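Long-range contacts in putative antibiotic biosynthesis monooxygenase (Bordetella bronchiseptica, PDB 3GZ7), which is of unproven function but probably acts as a monooxygenase of the antibiotic-biosynthesis type, built as a dimeric alpha-beta barrel: residues L47-R52 with D84-D90; G53-L59 with T70-E76; V78-M82 with Q107-E111. All blocks are in the same frame, centred on the assembly; numbering follows the deposited sequence.

Overall arrangement
The three contacts sit close together in one alpha-beta subunit, with centres about 12 Å apart for contacts 1 and 2, 13 Å for contacts 1 and 3 and 10 Å for contacts 2 and 3. Contact 2 pairs strands 54-62 and 68-75 and is nested in the chain loop closed by contact 1, which joins the end of helix 34-49 to helices 78-85 and 89-98. Contact 3 ties helix 78-85, shared with contact 1, to strand 107-113, and its segments alternate in sequence with those of contact 1. Contacts 2 and 3 reach the same four-stranded antiparallel sheet and both touch the second subunit, so the sheet reaches the dimer interface.

Contact 1: residues L47-R52 with D84-D90; sequences LFMRAR and DFRQSAD
Asp90 OD2 accepts two hydrogen bonds, one from Arg50 NE at 3.0 Å and one, at 2.8 Å, from a water that also donates to Leu47 O. Arg50 NH2 takes the other carboxylate oxygen, Asp90 OD1, also at 3.0 Å, which makes a side-on, two-nitrogen salt bridge. Both oxygens are met on their syn sides, yet the fit is not flat, for the guanidinium and carboxylate planes stand 50° apart. The arginine gets there with CG tucked between its backbone N and carbonyl carbon (chi1 86°) and the rest of the chain extended. Leu47 CD2 rests against the same carboxylate.

Deeper in, Phe48 and Phe85 form an offset stack with centroids 4.7 Å apart and planes 19° from parallel. The overlap is at the rims, where Phe48 CE1 lies 3.6 Å from Phe85 CZ, and Ala51 CB meets Phe85 CD1 at 3.9 Å. Trp94 meets Phe48 edge-to-face. Farther along both segments, Arg52 NE is 3.7 Å from Asp84 OD2, a long charge pairing without a directed N-H, since the oxygen lies above the guanidinium plane; Asn80 ND2 hydrogen-bonds that oxygen instead.

Ser88 N closes a type I turn on Phe85 O, which also accepts from Ser88 OG at 2.8 Å; the same hydroxyl caps helix 89-98 by a weak bond from Phe91 N. The whole joins helices lying on one face of the antiparallel sheet, as in the ferredoxin-like subunits of dimeric alpha-beta barrels.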
loop_
_atom_site.group_PDB
_atom_site.type_symbol
_atom_site.label_atom_id
_atom_site.label_comp_id
_atom_site.label_asym_id
_atom_site.label_seq_id
_atom_site.Cartn_x
_atom_site.Cartn_y
_atom_site.Cartn_z
ATOM N N LEU A 47 -3.289 19.751 -6.510
ATOM C CA LEU A 47 -1.892 19.824 -6.968
ATOM C C LEU A 47 -1.448 18.574 -7.658
ATOM O O LEU A 47 -0.776 18.630 -8.702
ATOM C CB LEU A 47 -0.911 20.089 -5.791
ATOM C CG LEU A 47 -1.034 21.446 -5.093
ATOM C CD1 LEU A 47 -0.085 21.632 -3.859
ATOM C CD2 LEU A 47 -0.863 22.546 -6.126
ATOM N N PHE A 48 -1.744 17.433 -7.045
ATOM C CA PHE A 48 -1.414 16.144 -7.640
ATOM C C PHE A 48 -2.272 15.820 -8.889
ATOM O O PHE A 48 -1.736 15.398 -9.899
ATOM C CB PHE A 48 -1.584 15.004 -6.622
ATOM C CG PHE A 48 -0.437 14.857 -5.640
ATOM C CD1 PHE A 48 0.681 14.104 -5.964
ATOM C CD2 PHE A 48 -0.507 15.418 -4.382
ATOM C CE1 PHE A 48 1.718 13.941 -5.071
ATOM C CE2 PHE A 48 0.533 15.257 -3.508
ATOM C CZ PHE A 48 1.642 14.518 -3.854
HETATM N N MSE A 49 -3.596 16.003 -8.794
HETATM C CA MSE A 49 -4.539 15.661 -9.894
HETATM C C MSE A 49 -4.192 16.374 -11.168
HETATM O O MSE A 49 -4.273 15.806 -12.256
HETATM C CB MSE A 49 -6.008 16.012 -9.540
HETATM C CG MSE A 49 -6.635 15.250 -8.345
HETATM SE SE MSE A 49 -6.617 13.298 -8.493
HETATM C CE MSE A 49 -8.022 12.971 -9.854
ATOM N N ARG A 50 -3.814 17.630 -11.042
ATOM C CA ARG A 50 -3.320 18.396 -12.194
ATOM C C ARG A 50 -1.827 18.133 -12.576
ATOM O O ARG A 50 -1.359 18.685 -13.570
ATOM C CB ARG A 50 -3.567 19.897 -11.999
ATOM C CG ARG A 50 -2.519 20.612 -11.238
ATOM C CD ARG A 50 -3.084 21.917 -10.736
ATOM N NE ARG A 50 -2.082 22.735 -10.058
ATOM C CZ ARG A 50 -2.381 23.724 -9.219
ATOM N NH1 ARG A 50 -3.643 24.020 -8.956
ATOM N NH2 ARG A 50 -1.426 24.424 -8.653
ATOM N N ALA A 51 -1.091 17.300 -11.833
ATOM C CA ALA A 51 0.280 16.960 -12.220
ATOM C C ALA A 51 0.263 16.129 -13.493
ATOM O O ALA A 51 -0.662 15.350 -13.730
ATOM C CB ALA A 51 0.989 16.211 -11.118
ATOM N N ARG A 52 1.274 16.321 -14.333
ATOM C CA ARG A 52 1.441 15.536 -15.567
ATOM C C ARG A 52 1.413 14.014 -15.329
ATOM O O ARG A 52 2.212 13.510 -14.529
ATOM C CB ARG A 52 2.770 15.906 -16.187
ATOM C CG ARG A 52 3.138 15.133 -17.453
ATOM C CD ARG A 52 4.404 15.706 -18.026
ATOM N NE ARG A 52 4.820 14.953 -19.181
ATOM C CZ ARG A 52 5.817 15.302 -19.977
ATOM N NH1 ARG A 52 6.515 16.409 -19.739
ATOM N NH2 ARG A 52 6.109 14.529 -21.015
ATOM N N ASP A 84 9.088 14.770 -13.329
ATOM C CA ASP A 84 8.122 15.861 -13.628
ATOM C C ASP A 84 7.511 16.509 -12.363
ATOM O O ASP A 84 7.589 17.738 -12.192
ATOM C CB ASP A 84 7.025 15.416 -14.653
ATOM C CG ASP A 84 7.623 14.841 -15.928
ATOM O OD1 ASP A 84 8.684 15.351 -16.321
ATOM O OD2 ASP A 84 7.091 13.857 -16.512
ATOM N N PHE A 85 6.900 15.710 -11.501
ATOM C CA PHE A 85 6.248 16.270 -10.322
ATOM C C PHE A 85 7.292 16.868 -9.381
ATOM O O PHE A 85 7.145 17.988 -8.887
ATOM C CB PHE A 85 5.363 15.252 -9.578
ATOM C CG PHE A 85 4.773 15.792 -8.291
ATOM C CD1 PHE A 85 3.700 16.656 -8.318
ATOM C CD2 PHE A 85 5.330 15.470 -7.070
ATOM C CE1 PHE A 85 3.179 17.170 -7.132
ATOM C CE2 PHE A 85 4.840 15.997 -5.894
ATOM C CZ PHE A 85 3.768 16.833 -5.922
ATOM N N ARG A 86 8.378 16.135 -9.181
ATOM C CA ARG A 86 9.438 16.585 -8.289
ATOM C C ARG A 86 10.143 17.884 -8.700
ATOM O O ARG A 86 10.681 18.583 -7.854
ATOM C CB ARG A 86 10.444 15.455 -8.106
ATOM C CG ARG A 86 9.997 14.378 -7.164
ATOM C CD ARG A 86 10.174 14.752 -5.691
ATOM N NE ARG A 86 9.651 13.666 -4.863
ATOM C CZ ARG A 86 10.327 12.589 -4.490
ATOM N NH1 ARG A 86 11.607 12.403 -4.860
ATOM N NH2 ARG A 86 9.705 11.669 -3.758
ATOM N N GLN A 87 10.167 18.193 -9.994
ATOM C CA GLN A 87 10.771 19.449 -10.479
ATOM C C GLN A 87 9.747 20.613 -10.586
ATOM O O GLN A 87 10.109 21.698 -10.984
ATOM C CB GLN A 87 11.446 19.219 -11.844
ATOM C CG GLN A 87 12.729 18.377 -11.788
ATOM C CD GLN A 87 13.521 18.466 -13.059
ATOM O OE1 GLN A 87 13.748 17.472 -13.754
ATOM N NE2 GLN A 87 13.928 19.681 -13.393
ATOM N N SER A 88 8.475 20.394 -10.233
ATOM C CA SER A 88 7.445 21.405 -10.463
ATOM C C SER A 88 7.282 22.235 -9.217
ATOM O O SER A 88 7.579 21.778 -8.107
ATOM C CB SER A 88 6.107 20.762 -10.787
ATOM O OG SER A 88 5.558 20.137 -9.628
ATOM N N ALA A 89 6.773 23.440 -9.407
ATOM C CA ALA A 89 6.469 24.353 -8.324
ATOM C C ALA A 89 5.358 23.781 -7.461
ATOM O O ALA A 89 5.258 24.146 -6.305
ATOM C CB ALA A 89 6.071 25.702 -8.846
ATOM N N ASP A 90 4.536 22.874 -7.989
ATOM C CA ASP A 90 3.480 22.247 -7.138
ATOM C C ASP A 90 4.041 21.341 -6.074
ATOM O O ASP A 90 3.451 21.227 -4.999
ATOM C CB ASP A 90 2.424 21.529 -7.942
ATOM C CG ASP A 90 1.465 22.508 -8.650
ATOM O OD1 ASP A 90 1.401 23.680 -8.218
ATOM O OD2 ASP A 90 0.782 22.106 -9.626
HETATM O O HOH W 1 1.007 19.442 -10.277
#

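Contact 2: residues G53-L59 with T70-E76; sequences GCHGVAL and TLVVDWE
The beta hairpin of strands 54-62 and 68-75 supplies this contact, two neighbouring antiparallel strands of the barrel sheet whose N-to-C directions over these segments differ by 173°. Ala58 and Val72 form a regular hydrogen-bonded pair, with Ala58 N to Val72 O at 2.9 Å and Val72 N to Ala58 O at 2.8 Å. Nearer the open end the register slips by one residue: His55 N bonds Asp74 O at 3.0 Å while Asp74 N bonds Gly56 O at 2.8 Å, so two residues face one, an arrangement consistent with a beta bulge. Glu76 N then closes the strand end on Gly53 O at 2.9 Å.

From within the bulge, His55 turns NE2 toward Glu76 OE2 with ring and carboxylate nearly coplanar; the modelled separation is too short to be taken literally. The polar end of Asp74 is held by Gln22, and Trp75 NE1 by Glu23, both on strand 21-28. Ala58 and Leu59 reach Lys113 and Leu115 of the second subunit, which places this outer strand at the dimer interface.

Cys54, Val57, Leu59, Leu71, Val73 and Trp75 share the sheet face covered by helix 34-49, where Val57 CG1 meets Leu71 CD1 at 3.9 Å. With its sulfur anti to the backbone N (chi1 -169°), Cys54 puts SG over the Trp75 ring, 4.4 Å from the centroid of the six-membered ring and 13° off its normal.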
loop_
_atom_site.group_PDB
_atom_site.type_symbol
_atom_site.label_atom_id
_atom_site.label_comp_id
_atom_site.label_asym_id
_atom_site.label_seq_id
_atom_site.Cartn_x
_atom_site.Cartn_y
_atom_site.Cartn_z
ATOM N N GLY A 53 0.472 13.310 -15.978
ATOM C CA GLY A 53 0.328 11.873 -15.859
ATOM C C GLY A 53 -0.223 11.286 -14.569
ATOM O O GLY A 53 -0.121 10.075 -14.365
ATOM N N CYS A 54 -0.749 12.144 -13.697
ATOM C CA CYS A 54 -1.405 11.745 -12.480
ATOM C C CYS A 54 -2.883 11.438 -12.742
ATOM O O CYS A 54 -3.594 12.292 -13.278
ATOM C CB CYS A 54 -1.329 12.865 -11.414
ATOM S SG CYS A 54 -1.834 12.325 -9.768
ATOM N N HIS A 55 -3.310 10.232 -12.340
ATOM C CA HIS A 55 -4.696 9.773 -12.416
ATOM C C HIS A 55 -5.291 9.354 -11.085
ATOM O O HIS A 55 -6.179 8.527 -11.070
ATOM C CB HIS A 55 -4.787 8.598 -13.389
ATOM C CG HIS A 55 -4.274 8.946 -14.752
ATOM N ND1 HIS A 55 -5.071 9.516 -15.719
ATOM C CD2 HIS A 55 -3.028 8.886 -15.277
ATOM C CE1 HIS A 55 -4.343 9.775 -16.789
ATOM N NE2 HIS A 55 -3.095 9.412 -16.544
ATOM N N GLY A 56 -4.837 9.925 -9.965
ATOM C CA GLY A 56 -5.482 9.664 -8.670
ATOM C C GLY A 56 -4.540 9.777 -7.477
ATOM O O GLY A 56 -3.346 9.490 -7.625
ATOM N N VAL A 57 -5.109 10.217 -6.339
ATOM C CA VAL A 57 -4.464 10.404 -5.049
ATOM C C VAL A 57 -5.388 9.935 -3.896
ATOM O O VAL A 57 -6.529 10.407 -3.747
ATOM C CB VAL A 57 -4.141 11.889 -4.834
ATOM C CG1 VAL A 57 -3.351 12.110 -3.522
ATOM C CG2 VAL A 57 -3.347 12.391 -6.000
ATOM N N ALA A 58 -4.899 9.000 -3.086
ATOM C CA ALA A 58 -5.626 8.452 -1.931
ATOM C C ALA A 58 -4.708 8.476 -0.664
ATOM O O ALA A 58 -3.460 8.342 -0.750
ATOM C CB ALA A 58 -6.077 7.030 -2.254
ATOM N N LEU A 59 -5.326 8.713 0.482
ATOM C CA LEU A 59 -4.642 8.819 1.778
ATOM C C LEU A 59 -5.208 7.721 2.664
ATOM O O LEU A 59 -6.434 7.565 2.762
ATOM C CB LEU A 59 -4.846 10.207 2.419
ATOM C CG LEU A 59 -4.127 10.455 3.761
ATOM C CD1 LEU A 59 -2.611 10.314 3.610
ATOM C CD2 LEU A 59 -4.536 11.819 4.330
ATOM N N THR A 70 -0.324 6.307 4.579
ATOM C CA THR A 70 0.215 5.922 3.293
ATOM C C THR A 70 -0.496 6.763 2.232
ATOM O O THR A 70 -1.728 6.660 2.065
ATOM C CB THR A 70 -0.046 4.458 2.971
ATOM O OG1 THR A 70 0.348 3.647 4.064
ATOM C CG2 THR A 70 0.682 4.004 1.719
ATOM N N LEU A 71 0.265 7.577 1.517
ATOM C CA LEU A 71 -0.267 8.234 0.311
ATOM C C LEU A 71 -0.047 7.306 -0.868
ATOM O O LEU A 71 1.082 6.876 -1.072
ATOM C CB LEU A 71 0.397 9.577 0.056
ATOM C CG LEU A 71 -0.289 10.589 -0.872
ATOM C CD1 LEU A 71 -1.505 11.271 -0.155
ATOM C CD2 LEU A 71 0.726 11.638 -1.349
ATOM N N VAL A 72 -1.120 7.025 -1.626
ATOM C CA VAL A 72 -1.047 6.211 -2.856
ATOM C C VAL A 72 -1.440 7.102 -4.020
ATOM O O VAL A 72 -2.542 7.656 -4.030
ATOM C CB VAL A 72 -1.953 4.944 -2.746
ATOM C CG1 VAL A 72 -1.879 4.059 -4.015
ATOM C CG2 VAL A 72 -1.559 4.173 -1.483
ATOM N N VAL A 73 -0.489 7.313 -4.950
ATOM C CA VAL A 73 -0.658 8.219 -6.088
ATOM C C VAL A 73 -0.518 7.422 -7.365
ATOM O O VAL A 73 0.436 6.675 -7.516
ATOM C CB VAL A 73 0.366 9.381 -6.076
ATOM C CG1 VAL A 73 0.064 10.357 -7.172
ATOM C CG2 VAL A 73 0.350 10.090 -4.728
ATOM N N ASP A 74 -1.488 7.569 -8.274
ATOM C CA ASP A 74 -1.467 6.879 -9.573
ATOM C C ASP A 74 -0.767 7.742 -10.595
ATOM O O ASP A 74 -1.168 8.865 -10.812
ATOM C CB ASP A 74 -2.884 6.525 -10.026
ATOM C CG ASP A 74 -3.625 5.713 -8.967
ATOM O OD1 ASP A 74 -3.262 4.564 -8.685
ATOM O OD2 ASP A 74 -4.530 6.273 -8.342
ATOM N N TRP A 75 0.314 7.187 -11.164
ATOM C CA TRP A 75 1.136 7.780 -12.208
ATOM C C TRP A 75 1.185 6.891 -13.437
ATOM O O TRP A 75 1.203 5.671 -13.349
ATOM C CB TRP A 75 2.568 8.018 -11.685
ATOM C CG TRP A 75 2.678 8.954 -10.475
ATOM C CD1 TRP A 75 2.899 8.594 -9.150
ATOM C CD2 TRP A 75 2.585 10.387 -10.486
ATOM N NE1 TRP A 75 2.972 9.720 -8.374
ATOM C CE2 TRP A 75 2.744 10.828 -9.153
ATOM C CE3 TRP A 75 2.352 11.340 -11.492
ATOM C CZ2 TRP A 75 2.704 12.175 -8.807
ATOM C CZ3 TRP A 75 2.291 12.669 -11.146
ATOM C CH2 TRP A 75 2.456 13.080 -9.805
ATOM N N GLU A 76 1.238 7.512 -14.606
ATOM C CA GLU A 76 1.431 6.756 -15.852
ATOM C C GLU A 76 2.801 6.110 -15.926
ATOM O O GLU A 76 2.920 4.969 -16.359
ATOM C CB GLU A 76 1.205 7.649 -17.083
ATOM C CG GLU A 76 -0.273 7.963 -17.358
ATOM C CD GLU A 76 -0.467 9.121 -18.392
ATOM O OE1 GLU A 76 0.462 9.390 -19.177
ATOM O OE2 GLU A 76 -1.574 9.725 -18.424
#

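Contact 3: residues V78-M82 with Q107-E111; sequences VDNHM and QVHHE
Two buried histidines are joined ring to ring by a hydrogen bond between His81 ND1 and His110 NE2, at 2.8 Å and with an angle of 161°. In this alpha-beta barrel subunit the bond links helix 78-85 to the outer strand 107-113 of the sheet. The rings meet rim to rim, neither over the other's face, and their planes are strongly inclined.

Each ring's second nitrogen has its own partner: His110 ND1 bonds Glu64 of the second subunit, and His81 NE2 bonds a bound citrate, probably from the crystallisation liquor. A chain of hydrogen bonds thus runs from Glu64 of the second subunit through His110 and His81 to the citrate, which may mark a pocket. The swing of the His81 ring toward the strand follows from CG lying anti to the backbone N (chi1 178°), and Trp75 stacks on that ring. Val108 CG1 approaches His81 at the edge, 3.8 Å from CE1.

Selenomethionine Met82 has its CG 3.6 Å from His110 CE1, and the bend beyond CG turns the selenium to the ring edge, 4.6 Å from the centroid. Val78 provides the cover over one face: its CG1 makes a CH-pi contact 3.9 Å from the His110 ring centroid, 4° off the normal.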
loop_
_atom_site.group_PDB
_atom_site.type_symbol
_atom_site.label_atom_id
_atom_site.label_comp_id
_atom_site.label_asym_id
_atom_site.label_seq_id
_atom_site.Cartn_x
_atom_site.Cartn_y
_atom_site.Cartn_z
ATOM N N VAL A 78 6.913 6.243 -13.665
ATOM C CA VAL A 78 7.711 6.667 -12.490
ATOM C C VAL A 78 8.316 8.033 -12.766
ATOM O O VAL A 78 8.398 8.857 -11.833
ATOM C CB VAL A 78 8.835 5.624 -12.044
ATOM C CG1 VAL A 78 9.811 6.202 -10.907
ATOM C CG2 VAL A 78 8.225 4.308 -11.617
ATOM N N ASP A 79 8.741 8.301 -14.011
ATOM C CA ASP A 79 9.320 9.653 -14.292
ATOM C C ASP A 79 8.286 10.764 -14.150
ATOM O O ASP A 79 8.641 11.887 -13.803
ATOM C CB ASP A 79 9.940 9.789 -15.660
ATOM C CG ASP A 79 11.214 9.005 -15.823
ATOM O OD1 ASP A 79 11.948 8.694 -14.857
ATOM O OD2 ASP A 79 11.477 8.711 -16.986
ATOM N N ASN A 80 7.014 10.483 -14.424
ATOM C CA ASN A 80 5.970 11.512 -14.211
ATOM C C ASN A 80 6.010 11.986 -12.775
ATOM O O ASN A 80 5.821 13.169 -12.491
ATOM C CB ASN A 80 4.575 10.981 -14.514
ATOM C CG ASN A 80 4.275 10.894 -16.003
ATOM O OD1 ASN A 80 3.411 10.087 -16.426
ATOM N ND2 ASN A 80 4.949 11.730 -16.803
ATOM N N HIS A 81 6.290 11.059 -11.862
ATOM C CA HIS A 81 6.519 11.424 -10.469
ATOM C C HIS A 81 7.904 11.992 -10.139
ATOM O O HIS A 81 8.032 13.088 -9.595
ATOM C CB HIS A 81 6.244 10.216 -9.561
ATOM C CG HIS A 81 6.502 10.505 -8.125
ATOM N ND1 HIS A 81 7.063 9.585 -7.289
ATOM C CD2 HIS A 81 6.373 11.639 -7.412
ATOM C CE1 HIS A 81 7.232 10.124 -6.096
ATOM N NE2 HIS A 81 6.841 11.379 -6.149
HETATM N N MSE A 82 8.942 11.222 -10.430
HETATM C CA MSE A 82 10.264 11.478 -9.858
HETATM C C MSE A 82 11.031 12.581 -10.564
HETATM O O MSE A 82 11.876 13.233 -9.958
HETATM C CB MSE A 82 11.069 10.183 -9.834
HETATM C CG MSE A 82 10.449 9.114 -8.846
HETATM SE SE MSE A 82 10.749 9.580 -7.002
HETATM C CE MSE A 82 12.617 9.234 -6.980
ATOM N N GLN A 107 9.125 7.571 3.443
ATOM C CA GLN A 107 9.764 6.525 2.683
ATOM C C GLN A 107 8.891 6.288 1.468
ATOM O O GLN A 107 7.735 5.895 1.594
ATOM C CB GLN A 107 9.950 5.247 3.542
ATOM C CG GLN A 107 10.550 5.538 4.973
ATOM C CD GLN A 107 11.285 4.352 5.600
ATOM N N VAL A 108 9.455 6.507 0.282
ATOM C CA VAL A 108 8.692 6.477 -0.981
ATOM C C VAL A 108 9.231 5.350 -1.859
ATOM O O VAL A 108 10.426 5.271 -2.063
ATOM C CB VAL A 108 8.815 7.883 -1.723
ATOM C CG1 VAL A 108 8.148 7.858 -3.147
ATOM C CG2 VAL A 108 8.310 9.004 -0.844
ATOM N N HIS A 109 8.361 4.480 -2.375
ATOM C CA HIS A 109 8.715 3.551 -3.450
ATOM C C HIS A 109 7.587 3.506 -4.486
ATOM O O HIS A 109 6.553 4.138 -4.330
ATOM C CB HIS A 109 9.067 2.142 -2.913
ATOM C CG HIS A 109 7.880 1.332 -2.459
ATOM N ND1 HIS A 109 7.282 1.506 -1.235
ATOM C CD2 HIS A 109 7.211 0.323 -3.067
ATOM C CE1 HIS A 109 6.269 0.664 -1.120
ATOM N NE2 HIS A 109 6.201 -0.060 -2.227
ATOM N N HIS A 110 7.792 2.758 -5.559
ATOM C CA HIS A 110 6.790 2.650 -6.600
ATOM C C HIS A 110 6.426 1.184 -6.826
ATOM O O HIS A 110 7.252 0.296 -6.618
ATOM C CB HIS A 110 7.319 3.335 -7.863
ATOM C CG HIS A 110 7.718 4.756 -7.640
ATOM N ND1 HIS A 110 8.953 5.126 -7.131
ATOM C CD2 HIS A 110 7.025 5.900 -7.821
ATOM C CE1 HIS A 110 8.985 6.437 -6.991
ATOM N NE2 HIS A 110 7.830 6.931 -7.400
ATOM N N GLU A 111 5.173 0.931 -7.187
ATOM C CA GLU A 111 4.692 -0.445 -7.419
ATOM C C GLU A 111 3.930 -0.612 -8.727
ATOM O O GLU A 111 3.468 0.347 -9.310
ATOM C CB GLU A 111 3.783 -0.900 -6.274
ATOM C CG GLU A 111 4.520 -1.067 -4.952
ATOM C CD GLU A 111 3.637 -1.488 -3.775
ATOM O OE1 GLU A 111 2.381 -1.597 -3.927
ATOM O OE2 GLU A 111 4.216 -1.675 -2.673
#